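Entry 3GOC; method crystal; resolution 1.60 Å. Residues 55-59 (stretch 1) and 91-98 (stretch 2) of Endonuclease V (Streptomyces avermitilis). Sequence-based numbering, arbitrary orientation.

Stretch 1 55-59: VVVAA
Stretch 2, residues 91-98: FREIPTVL

Residues 55-59 form an extended β-strand, with phi from -110° to -132° and psi from 128° to 150°. A helix begins at Ile94 (phi -51° to -74°, psi -35° to -47° through Leu98) and runs along it, its axis 7.4 Å from the strand's at closest approach; the N-to-C directions differ by 37° (signed crossing angle -37°). Glu93 occupies the N-cap position, and Glu93 O accepts a 3.0 Å hydrogen bond from Val97 N; Leu98 N bonds similarly to Ile94 O at 2.9 Å. In register, Val56 CA lies 6.8 Å from Glu93 CA and Ala58 CA lies 5.3 Å from Val97 CA.

No hydrogen bond crosses between the stretches, so packing holds them together, burying 234 Å² in total. Strand alternation selects the participants: Val56 and Ala58 point their CA-to-CB bonds toward the helix, whereas Val55, Val57 and Ala59 point away. Val56 adopts chi1 57° (p), while Val55 and Val57 are t. In this rotamer both its methyls reach stretch 2: Val56 CG1 comes 3.6 Å from Thr96 OG1 and 4.0 Å from Arg92 O, and Val56 CG2 lies 4.3 Å from Glu93 CB. The branched valine thus spans the loop end and the first turn of the helix.

The CA-to-CB bond of Thr96 points toward the strand. With chi1 at -56° (m), Thr96 OG1 meets Val56 and Thr96 CG2 lies 3.7 Å from Ala58 CB, so this compact residue touches both inward-facing strand positions. Ala58 sits where the backbones come closer: Ala58 CB is 3.6 Å from Thr96 O and 3.8 Å from Val97 CA, a methyl resting against the helix backbone itself. Val97, its CA-to-CB bond sideways and chi1 173° (t), adds an apolar contact from Val97 CG2 to Ala58 CB at 4.1 Å.

The CA-to-CB bond of Glu93 is also sideways; chi1 is 59° (p) and chi2 -175° (t). Its CB packs near Val56, and OE2 is hydrogen-bonded elsewhere in the structure.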

# COMPACT_ATOMS: atom_id res chain seq x y z
N VAL A 55 -4.09 15.93 32.28
CA VAL A 55 -3.15 16.23 31.21
C VAL A 55 -3.17 15.15 30.13
O VAL A 55 -3.46 13.98 30.40
CB VAL A 55 -1.72 16.37 31.76
CG1 VAL A 55 -0.75 16.67 30.64
CG2 VAL A 55 -1.68 17.49 32.80
N VAL A 56 -2.89 15.56 28.89
CA VAL A 56 -2.84 14.64 27.77
C VAL A 56 -1.56 14.93 27.01
O VAL A 56 -1.14 16.08 26.88
CB VAL A 56 -4.10 14.80 26.84
CG1 VAL A 56 -4.23 16.23 26.35
CG2 VAL A 56 -4.01 13.82 25.67
N VAL A 57 -0.91 13.87 26.54
CA VAL A 57 0.34 14.01 25.80
C VAL A 57 0.16 13.47 24.40
O VAL A 57 -0.30 12.34 24.21
CB VAL A 57 1.49 13.26 26.49
CG1 VAL A 57 2.73 13.26 25.60
CG2 VAL A 57 1.81 13.93 27.83
N ALA A 58 0.51 14.28 23.41
CA ALA A 58 0.39 13.87 22.02
C ALA A 58 1.75 13.66 21.39
O ALA A 58 2.73 14.31 21.77
CB ALA A 58 -0.37 14.93 21.23
N ALA A 59 1.82 12.74 20.45
CA ALA A 59 3.05 12.47 19.74
C ALA A 59 2.77 12.42 18.25
O ALA A 59 1.71 11.98 17.81
CB ALA A 59 3.66 11.14 20.19
N PHE A 91 -12.46 16.71 21.26
CA PHE A 91 -12.33 18.02 21.87
C PHE A 91 -11.41 18.05 23.08
O PHE A 91 -11.04 19.12 23.56
CB PHE A 91 -13.70 18.59 22.23
CG PHE A 91 -14.50 19.00 21.03
CD1 PHE A 91 -15.33 18.09 20.38
CD2 PHE A 91 -14.39 20.29 20.51
CE1 PHE A 91 -16.03 18.45 19.22
CE2 PHE A 91 -15.08 20.67 19.36
CZ PHE A 91 -15.91 19.75 18.72
N ARG A 92 -11.02 16.87 23.56
CA ARG A 92 -10.12 16.77 24.70
C ARG A 92 -8.66 16.86 24.29
O ARG A 92 -7.82 17.31 25.08
CB ARG A 92 -10.29 15.42 25.41
CG ARG A 92 -11.68 15.05 25.85
CD ARG A 92 -11.65 13.69 26.53
NE ARG A 92 -11.23 12.64 25.60
CZ ARG A 92 -10.81 11.43 25.97
NH1 ARG A 92 -10.74 11.11 27.26
NH2 ARG A 92 -10.46 10.54 25.05
N GLU A 93 -8.35 16.46 23.06
CA GLU A 93 -6.97 16.38 22.60
C GLU A 93 -6.53 17.14 21.36
O GLU A 93 -5.33 17.26 21.13
CB GLU A 93 -6.63 14.91 22.38
CG GLU A 93 -7.54 14.23 21.38
CD GLU A 93 -7.29 12.75 21.25
OE1 GLU A 93 -6.60 12.34 20.29
OE2 GLU A 93 -7.77 12.01 22.13
N ILE A 94 -7.46 17.66 20.57
CA ILE A 94 -7.08 18.37 19.37
C ILE A 94 -6.03 19.46 19.56
O ILE A 94 -5.05 19.52 18.81
CB ILE A 94 -8.33 18.92 18.66
CG1 ILE A 94 -9.02 17.76 17.94
CG2 ILE A 94 -7.97 20.02 17.68
CD1 ILE A 94 -10.47 17.98 17.71
N PRO A 95 -6.19 20.33 20.57
CA PRO A 95 -5.19 21.39 20.77
C PRO A 95 -3.77 20.85 20.97
O PRO A 95 -2.79 21.41 20.45
CB PRO A 95 -5.71 22.11 22.02
CG PRO A 95 -7.19 21.95 21.91
CD PRO A 95 -7.33 20.50 21.49
N THR A 96 -3.66 19.76 21.72
CA THR A 96 -2.36 19.17 22.00
C THR A 96 -1.79 18.45 20.78
O THR A 96 -0.58 18.45 20.56
CB THR A 96 -2.45 18.21 23.21
OG1 THR A 96 -2.98 18.93 24.33
CG2 THR A 96 -1.08 17.68 23.58
N VAL A 97 -2.66 17.83 19.98
CA VAL A 97 -2.23 17.14 18.77
C VAL A 97 -1.71 18.18 17.78
O VAL A 97 -0.68 17.98 17.12
CB VAL A 97 -3.40 16.35 18.13
CG1 VAL A 97 -2.98 15.79 16.77
CG2 VAL A 97 -3.82 15.22 19.05
N LEU A 98 -2.42 19.30 17.66
CA LEU A 98 -1.99 20.37 16.76
C LEU A 98 -0.62 20.88 17.19
O LEU A 98 0.22 21.19 16.36
CB LEU A 98 -3.01 21.52 16.76
CG LEU A 98 -4.36 21.21 16.10
CD1 LEU A 98 -5.32 22.37 16.35
CD2 LEU A 98 -4.18 20.98 14.60